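Local coordinates for PaaX domain-containing protein, C-domain protein (PDB 3KFW) that is of uncharacterised function but, as a member of the PaaX family with a helix-turn-helix domain, probably acts as a transcriptional regulator, at residues 155-169 with 197-211. Numbering follows the deposited sequence.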
ATOM      1  N   ALA A 155      19.358   5.353   5.887  1.00 22.77           N
ATOM      2  CA  ALA A 155      19.492   4.597   7.149  1.00 23.18           C
ATOM      3  C   ALA A 155      18.679   5.213   8.280  1.00 22.89           C
ATOM      4  O   ALA A 155      17.943   4.504   8.953  1.00 23.25           O
ATOM      5  CB  ALA A 155      21.019   4.366   7.567  1.00 21.93           C
ATOM      6  N   GLY A 156      18.761   6.535   8.445  1.00 22.57           N
ATOM      7  CA  GLY A 156      18.012   7.250   9.498  1.00 22.48           C
ATOM      8  C   GLY A 156      16.499   7.237   9.314  1.00 23.24           C
ATOM      9  O   GLY A 156      15.733   7.521  10.255  1.00 21.76           O
ATOM     10  N   GLN A 157      16.080   6.884   8.099  1.00 23.95           N
ATOM     11  CA  GLN A 157      14.656   6.860   7.690  1.00 25.86           C
ATOM     12  C   GLN A 157      14.053   5.419   7.843  1.00 25.66           C
ATOM     13  O   GLN A 157      12.929   5.261   8.275  1.00 25.11           O
ATOM     14  CB  GLN A 157      14.579   7.386   6.243  1.00 26.62           C
ATOM     15  CG  GLN A 157      13.427   8.258   5.835  1.00 30.66           C
ATOM     16  CD  GLN A 157      13.232   9.513   6.715  1.00 33.94           C
ATOM     17  OE1 GLN A 157      14.162  10.293   6.956  1.00 26.97           O
ATOM     18  NE2 GLN A 157      11.996   9.682   7.209  1.00 33.21           N
ATOM     19  N   LEU A 158      14.854   4.386   7.551  1.00 25.63           N
ATOM     20  CA  LEU A 158      14.514   3.006   7.778  1.00 24.40           C
ATOM     21  C   LEU A 158      14.483   2.600   9.259  1.00 26.05           C
ATOM     22  O   LEU A 158      13.635   1.796   9.686  1.00 25.75           O
ATOM     23  CB  LEU A 158      15.547   2.153   7.071  1.00 24.10           C
ATOM     24  CG  LEU A 158      15.772   2.259   5.570  1.00 24.02           C
ATOM     25  CD1 LEU A 158      16.992   1.476   5.235  1.00 22.79           C
ATOM     26  CD2 LEU A 158      14.565   1.764   4.758  1.00 24.01           C
ATOM     27  N   TRP A 159      15.447   3.067  10.058  1.00 27.04           N
ATOM     28  CA  TRP A 159      15.428   2.756  11.510  1.00 26.54           C
ATOM     29  C   TRP A 159      15.423   4.033  12.381  1.00 27.34           C
ATOM     30  O   TRP A 159      15.909   5.100  11.942  1.00 26.78           O
ATOM     31  CB  TRP A 159      16.662   1.964  11.862  1.00 26.62           C
ATOM     32  CG  TRP A 159      16.782   0.692  11.109  1.00 26.85           C
ATOM     33  CD1 TRP A 159      16.197  -0.540  11.425  1.00 21.62           C
ATOM     34  CD2 TRP A 159      17.560   0.479   9.927  1.00 25.02           C
ATOM     35  NE1 TRP A 159      16.579  -1.486  10.487  1.00 20.58           N
ATOM     36  CE2 TRP A 159      17.405  -0.903   9.562  1.00 24.87           C
ATOM     37  CE3 TRP A 159      18.402   1.291   9.165  1.00 24.00           C
ATOM     38  CZ2 TRP A 159      18.037  -1.458   8.443  1.00 22.44           C
ATOM     39  CZ3 TRP A 159      19.048   0.732   8.045  1.00 23.43           C
ATOM     40  CH2 TRP A 159      18.843  -0.629   7.694  1.00 22.93           C
ATOM     41  N   ASP A 160      14.887   3.909  13.593  1.00 26.71           N
ATOM     42  CA  ASP A 160      14.923   4.945  14.572  1.00 26.66           C
ATOM     43  C   ASP A 160      16.322   4.912  15.183  1.00 27.08           C
ATOM     44  O   ASP A 160      16.540   4.301  16.203  1.00 28.91           O
ATOM     45  CB  ASP A 160      13.854   4.682  15.647  1.00 26.97           C
ATOM     46  CG  ASP A 160      13.848   5.755  16.776  1.00 27.94           C
ATOM     47  OD1 ASP A 160      14.591   6.750  16.698  1.00 27.01           O
ATOM     48  OD2 ASP A 160      13.117   5.595  17.772  1.00 32.44           O
ATOM     49  N   LEU A 161      17.285   5.561  14.562  1.00 26.83           N
ATOM     50  CA  LEU A 161      18.643   5.474  15.032  1.00 25.85           C
ATOM     51  C   LEU A 161      18.920   6.212  16.317  1.00 26.91           C
ATOM     52  O   LEU A 161      19.701   5.722  17.136  1.00 26.35           O
ATOM     53  CB  LEU A 161      19.588   6.013  13.993  1.00 24.33           C
ATOM     54  CG  LEU A 161      19.600   5.257  12.694  1.00 23.29           C
ATOM     55  CD1 LEU A 161      20.475   6.039  11.704  1.00 19.41           C
ATOM     56  CD2 LEU A 161      20.085   3.826  12.886  1.00 21.13           C
ATOM     57  N   SER A 162      18.381   7.433  16.466  1.00 27.44           N
ATOM     58  CA  SER A 162      18.603   8.175  17.724  1.00 27.76           C
ATOM     59  C   SER A 162      17.929   7.443  18.906  1.00 28.25           C
ATOM     60  O   SER A 162      18.482   7.410  19.994  1.00 29.33           O
ATOM     61  CB  SER A 162      18.099   9.586  17.625  1.00 26.38           C
ATOM     62  OG  SER A 162      16.701   9.538  17.358  1.00 28.73           O
ATOM     63  N   GLY A 163      16.763   6.829  18.686  1.00 28.65           N
ATOM     64  CA  GLY A 163      16.049   6.108  19.760  1.00 28.52           C
ATOM     65  C   GLY A 163      16.746   4.835  20.182  1.00 29.75           C
ATOM     66  O   GLY A 163      16.623   4.401  21.341  1.00 30.22           O
ATOM     67  N   TRP A 164      17.463   4.212  19.252  1.00 29.50           N
ATOM     68  CA  TRP A 164      18.112   2.954  19.551  1.00 30.70           C
ATOM     69  C   TRP A 164      19.419   3.219  20.290  1.00 30.61           C
ATOM     70  O   TRP A 164      19.816   2.422  21.128  1.00 30.79           O
ATOM     71  CB  TRP A 164      18.443   2.211  18.274  1.00 30.80           C
ATOM     72  CG  TRP A 164      18.882   0.754  18.461  1.00 31.36           C
ATOM     73  CD1 TRP A 164      18.088  -0.400  18.311  1.00 26.08           C
ATOM     74  CD2 TRP A 164      20.223   0.285  18.743  1.00 29.74           C
ATOM     75  NE1 TRP A 164      18.879  -1.534  18.535  1.00 29.04           N
ATOM     76  CE2 TRP A 164      20.178  -1.138  18.799  1.00 27.89           C
ATOM     77  CE3 TRP A 164      21.438   0.928  18.993  1.00 31.67           C
ATOM     78  CZ2 TRP A 164      21.299  -1.901  19.065  1.00 27.52           C
ATOM     79  CZ3 TRP A 164      22.580   0.147  19.267  1.00 30.71           C
ATOM     80  CH2 TRP A 164      22.495  -1.252  19.298  1.00 28.10           C
ATOM     81  N   THR A 165      20.069   4.317  19.904  1.00 29.99           N
ATOM     82  CA  THR A 165      21.211   4.955  20.557  1.00 29.51           C
ATOM     83  C   THR A 165      20.849   5.362  21.987  1.00 30.42           C
ATOM     84  O   THR A 165      21.534   4.931  22.922  1.00 30.82           O
ATOM     85  CB  THR A 165      21.632   6.233  19.731  1.00 29.46           C
ATOM     86  OG1 THR A 165      22.158   5.818  18.462  1.00 28.37           O
ATOM     87  CG2 THR A 165      22.637   7.158  20.484  1.00 26.69           C
ATOM     88  N   GLU A 166      19.786   6.165  22.165  1.00 30.13           N
ATOM     89  CA  GLU A 166      19.324   6.541  23.513  1.00 31.49           C
ATOM     90  C   GLU A 166      19.033   5.318  24.413  1.00 31.18           C
ATOM     91  O   GLU A 166      19.409   5.308  25.594  1.00 31.91           O
ATOM     92  CB  GLU A 166      18.108   7.482  23.466  1.00 31.65           C
ATOM     93  CG  GLU A 166      17.664   8.046  24.859  1.00 37.70           C
ATOM     94  CD  GLU A 166      17.021   9.479  24.791  1.00 47.31           C
ATOM     95  OE1 GLU A 166      17.734  10.502  25.073  1.00 49.71           O
ATOM     96  OE2 GLU A 166      15.807   9.585  24.439  1.00 46.79           O
ATOM     97  N   ALA A 167      18.409   4.283  23.850  1.00 30.63           N
ATOM     98  CA  ALA A 167      18.057   3.067  24.629  1.00 30.60           C
ATOM     99  C   ALA A 167      19.276   2.299  25.005  1.00 29.97           C
ATOM    100  O   ALA A 167      19.288   1.677  26.070  1.00 29.52           O
ATOM    101  CB  ALA A 167      17.066   2.144  23.899  1.00 29.99           C
ATOM    102  N   GLY A 168      20.302   2.366  24.150  1.00 29.65           N
ATOM    103  CA  GLY A 168      21.530   1.609  24.375  1.00 29.56           C
ATOM    104  C   GLY A 168      22.348   2.212  25.521  1.00 29.60           C
ATOM    105  O   GLY A 168      22.757   1.512  26.434  1.00 29.97           O
ATOM    106  N   HIS A 169      22.603   3.511  25.444  1.00 29.85           N
ATOM    107  CA  HIS A 169      23.200   4.276  26.530  1.00 29.60           C
ATOM    108  C   HIS A 169      22.450   4.072  27.838  1.00 28.88           C
ATOM    109  O   HIS A 169      23.095   3.905  28.843  1.00 29.27           O
ATOM    110  CB  HIS A 169      23.328   5.780  26.143  1.00 28.79           C
ATOM    111  CG  HIS A 169      24.397   6.009  25.129  1.00 32.12           C
ATOM    112  ND1 HIS A 169      25.695   5.537  25.297  1.00 34.14           N
ATOM    113  CD2 HIS A 169      24.374   6.621  23.922  1.00 33.66           C
ATOM    114  CE1 HIS A 169      26.416   5.847  24.235  1.00 32.05           C
ATOM    115  NE2 HIS A 169      25.636   6.496  23.383  1.00 37.00           N
ATOM    116  N   THR A 197      18.007  -6.474  17.756  1.00 33.86           N
ATOM    117  CA  THR A 197      17.414  -5.491  16.868  1.00 32.96           C
ATOM    118  C   THR A 197      18.439  -4.577  16.221  1.00 32.88           C
ATOM    119  O   THR A 197      18.050  -3.636  15.534  1.00 32.76           O
ATOM    120  CB  THR A 197      16.339  -4.569  17.572  1.00 33.44           C
ATOM    121  OG1 THR A 197      16.982  -3.561  18.329  1.00 30.86           O
ATOM    122  CG2 THR A 197      15.335  -5.363  18.480  1.00 32.15           C
ATOM    123  N   ASP A 198      19.743  -4.828  16.458  1.00 32.18           N
ATOM    124  CA  ASP A 198      20.791  -3.974  15.934  1.00 29.99           C
ATOM    125  C   ASP A 198      20.715  -3.934  14.400  1.00 28.94           C
ATOM    126  O   ASP A 198      20.706  -5.002  13.746  1.00 26.54           O
ATOM    127  CB  ASP A 198      22.147  -4.507  16.355  1.00 30.24           C
ATOM    128  CG  ASP A 198      23.320  -3.529  16.023  1.00 32.84           C
ATOM    129  OD1 ASP A 198      23.263  -2.664  15.100  1.00 30.81           O
ATOM    130  OD2 ASP A 198      24.332  -3.637  16.724  1.00 36.61           O
ATOM    131  N   PRO A 199      20.670  -2.711  13.817  1.00 27.73           N
ATOM    132  CA  PRO A 199      20.612  -2.708  12.365  1.00 28.10           C
ATOM    133  C   PRO A 199      21.923  -3.064  11.682  1.00 28.62           C
ATOM    134  O   PRO A 199      21.935  -3.194  10.467  1.00 28.08           O
ATOM    135  CB  PRO A 199      20.139  -1.296  12.021  1.00 27.71           C
ATOM    136  CG  PRO A 199      20.436  -0.497  13.207  1.00 26.94           C
ATOM    137  CD  PRO A 199      20.292  -1.402  14.367  1.00 27.92           C
HETATM  138  N   MSE A 200      23.009  -3.241  12.454  1.00 30.10           N
HETATM  139  CA  MSE A 200      24.250  -3.831  11.939  1.00 30.80           C
HETATM  140  C   MSE A 200      24.767  -3.028  10.789  1.00 29.77           C
HETATM  141  O   MSE A 200      25.064  -3.599   9.737  1.00 28.84           O
HETATM  142  CB  MSE A 200      23.936  -5.211  11.401  1.00 32.14           C
HETATM  143  CG  MSE A 200      24.918  -6.203  11.745  1.00 39.17           C
HETATM  144 SE   MSE A 200      24.804  -6.283  13.662  1.00 56.47          SE
HETATM  145  CE  MSE A 200      23.517  -7.727  13.873  1.00 48.31           C
ATOM    146  N   LEU A 201      24.840  -1.707  10.982  1.00 29.21           N
ATOM    147  CA  LEU A 201      25.136  -0.791   9.900  1.00 29.15           C
ATOM    148  C   LEU A 201      26.630  -0.813   9.600  1.00 29.73           C
ATOM    149  O   LEU A 201      27.439  -0.965  10.510  1.00 29.68           O
ATOM    150  CB  LEU A 201      24.679   0.640  10.265  1.00 29.00           C
ATOM    151  CG  LEU A 201      23.178   1.008  10.277  1.00 29.88           C
ATOM    152  CD1 LEU A 201      22.929   2.411  10.741  1.00 26.71           C
ATOM    153  CD2 LEU A 201      22.521   0.863   8.908  1.00 32.91           C
ATOM    154  N   PRO A 202      27.014  -0.618   8.333  1.00 30.58           N
ATOM    155  CA  PRO A 202      28.450  -0.513   8.071  1.00 31.11           C
ATOM    156  C   PRO A 202      29.045   0.783   8.639  1.00 31.85           C
ATOM    157  O   PRO A 202      28.349   1.806   8.681  1.00 31.76           O
ATOM    158  CB  PRO A 202      28.507  -0.436   6.552  1.00 31.04           C
ATOM    159  CG  PRO A 202      27.234   0.240   6.168  1.00 30.67           C
ATOM    160  CD  PRO A 202      26.208  -0.123   7.199  1.00 30.40           C
ATOM    161  N   ALA A 203      30.322   0.717   9.049  1.00 32.72           N
ATOM    162  CA  ALA A 203      31.156   1.880   9.459  1.00 32.81           C
ATOM    163  C   ALA A 203      30.694   3.267   8.998  1.00 32.91           C
ATOM    164  O   ALA A 203      30.376   4.095   9.824  1.00 33.32           O
ATOM    165  CB  ALA A 203      32.577   1.667   9.030  1.00 32.43           C
ATOM    166  N   GLU A 204      30.645   3.497   7.689  1.00 32.88           N
ATOM    167  CA  GLU A 204      30.345   4.817   7.097  1.00 33.65           C
ATOM    168  C   GLU A 204      29.003   5.401   7.504  1.00 34.79           C
ATOM    169  O   GLU A 204      28.764   6.599   7.311  1.00 34.24           O
ATOM    170  CB  GLU A 204      30.327   4.743   5.569  1.00 33.25           C
ATOM    171  CG  GLU A 204      31.620   4.300   4.934  1.00 36.14           C
ATOM    172  CD  GLU A 204      31.803   2.759   4.889  1.00 40.26           C
ATOM    173  OE1 GLU A 204      31.846   2.059   5.954  1.00 38.81           O
ATOM    174  OE2 GLU A 204      31.919   2.255   3.747  1.00 42.43           O
ATOM    175  N   LEU A 205      28.095   4.555   8.005  1.00 35.27           N
ATOM    176  CA  LEU A 205      26.737   5.033   8.250  1.00 35.96           C
ATOM    177  C   LEU A 205      26.470   5.142   9.723  1.00 37.22           C
ATOM    178  O   LEU A 205      25.459   5.717  10.106  1.00 38.63           O
ATOM    179  CB  LEU A 205      25.674   4.148   7.578  1.00 34.01           C
ATOM    180  CG  LEU A 205      25.899   3.868   6.100  1.00 30.91           C
ATOM    181  CD1 LEU A 205      24.825   3.013   5.588  1.00 21.67           C
ATOM    182  CD2 LEU A 205      25.974   5.188   5.261  1.00 31.37           C
ATOM    183  N   LEU A 206      27.369   4.577  10.533  1.00 38.17           N
ATOM    184  CA  LEU A 206      27.242   4.598  11.998  1.00 38.41           C
ATOM    185  C   LEU A 206      27.497   6.031  12.473  1.00 37.53           C
ATOM    186  O   LEU A 206      28.531   6.591  12.147  1.00 37.02           O
ATOM    187  CB  LEU A 206      28.272   3.692  12.649  1.00 37.91           C
ATOM    188  CG  LEU A 206      28.116   2.175  12.542  1.00 42.05           C
ATOM    189  CD1 LEU A 206      29.409   1.463  13.123  1.00 42.91           C
ATOM    190  CD2 LEU A 206      26.839   1.660  13.222  1.00 42.11           C
ATOM    191  N   PRO A 207      26.550   6.609  13.246  1.00 36.72           N
ATOM    192  CA  PRO A 207      26.799   7.862  13.956  1.00 35.59           C
ATOM    193  C   PRO A 207      27.812   7.612  15.098  1.00 34.83           C
ATOM    194  O   PRO A 207      27.910   6.475  15.585  1.00 34.87           O
ATOM    195  CB  PRO A 207      25.414   8.270  14.473  1.00 35.76           C
ATOM    196  CG  PRO A 207      24.424   7.185  14.006  1.00 36.92           C
ATOM    197  CD  PRO A 207      25.236   6.012  13.577  1.00 36.51           C
ATOM    198  N   ALA A 208      28.596   8.629  15.477  1.00 33.35           N
ATOM    199  CA  ALA A 208      29.709   8.440  16.421  1.00 32.15           C
ATOM    200  C   ALA A 208      29.284   8.200  17.881  1.00 31.22           C
ATOM    201  O   ALA A 208      30.096   7.756  18.689  1.00 29.90           O
ATOM    202  CB  ALA A 208      30.661   9.612  16.355  1.00 33.39           C
ATOM    203  N   ASP A 209      28.030   8.536  18.220  1.00 30.27           N
ATOM    204  CA  ASP A 209      27.479   8.158  19.513  1.00 29.37           C
ATOM    205  C   ASP A 209      26.755   6.784  19.458  1.00 29.17           C
ATOM    206  O   ASP A 209      25.997   6.465  20.356  1.00 29.17           O
ATOM    207  CB  ASP A 209      26.609   9.261  20.143  1.00 28.61           C
ATOM    208  CG  ASP A 209      25.355   9.595  19.314  1.00 30.76           C
ATOM    209  OD1 ASP A 209      25.338   9.253  18.094  1.00 28.60           O
ATOM    210  OD2 ASP A 209      24.381  10.199  19.894  1.00 28.93           O
ATOM    211  N   TRP A 210      27.031   5.972  18.440  1.00 28.50           N
ATOM    212  CA  TRP A 210      26.448   4.642  18.352  1.00 30.41           C
ATOM    213  C   TRP A 210      26.965   3.700  19.505  1.00 31.31           C
ATOM    214  O   TRP A 210      28.184   3.491  19.623  1.00 31.69           O
ATOM    215  CB  TRP A 210      26.777   4.045  16.979  1.00 29.86           C
ATOM    216  CG  TRP A 210      26.036   2.794  16.712  1.00 31.23           C
ATOM    217  CD1 TRP A 210      26.536   1.521  16.758  1.00 29.07           C
ATOM    218  CD2 TRP A 210      24.629   2.666  16.355  1.00 28.57           C
ATOM    219  NE1 TRP A 210      25.537   0.615  16.453  1.00 29.17           N
ATOM    220  CE2 TRP A 210      24.363   1.273  16.212  1.00 27.37           C
ATOM    221  CE3 TRP A 210      23.582   3.585  16.166  1.00 25.61           C
ATOM    222  CZ2 TRP A 210      23.102   0.777  15.872  1.00 27.61           C
ATOM    223  CZ3 TRP A 210      22.318   3.111  15.829  1.00 25.94           C
ATOM    224  CH2 TRP A 210      22.082   1.711  15.681  1.00 29.40           C
ATOM    225  N   PRO A 211      26.052   3.161  20.353  1.00 31.52           N
ATOM    226  CA  PRO A 211      26.429   2.304  21.513  1.00 31.99           C
ATOM    227  C   PRO A 211      26.672   0.791  21.242  1.00 32.17           C
ATOM    228  O   PRO A 211      26.837   0.043  22.185  1.00 32.76           O
ATOM    229  CB  PRO A 211      25.228   2.468  22.487  1.00 31.95           C
ATOM    230  CG  PRO A 211      24.038   2.659  21.575  1.00 31.11           C
ATOM    231  CD  PRO A 211      24.590   3.412  20.320  1.00 31.49           C
TER
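The six-membered ring of Trp164 overlaps that of Trp210 in an offset stack, planes 6° apart and centroids separated by 4.5 Å. This pair joins the 197-211 loop, which links helices 181-195 and 212-234 in the PaaX-like C-terminal region, to the start of helix 161-177. With CG anti to its backbone N (chi1 -169°), the Trp164 indole reaches into the loop; its NE1 donates in the ring plane to Thr197 OG1 at 2.8 Å, and the His194 ring also stacks on the indole. CZ2 of Trp164 rests near CA and CB of Asp198, whose carboxylate pairs with Arg216 of helix 212-234 and, through OD1, closes an Asx turn onto Met200 N. Toward the preceding helix 151-158, Pro199 CB sits over the centre of the Trp159 indole, a CH-pi contact, while Leu158 CB lies toward the rim of the opposite face. Leu201 divides its branches: CD2 lies 3.6 Å from Trp159 CZ3, and CD1 meets Leu161 CD2 tip to tip, 3.8 Å apart. Beyond the stack, the Pro211 ring packs against the helix backbone, CG lying 3.9 Å from Gly168 CA. Thr165 OG1 approaches Trp210 CE3 but bonds back to Leu161 O, which Thr165 N reaches from the other face. At the far end, Pro211 CB lies over one face of His169, whose NE2 donates to Asp209 O at 3.0 Å, the acceptor standing 24° out of the imidazole plane.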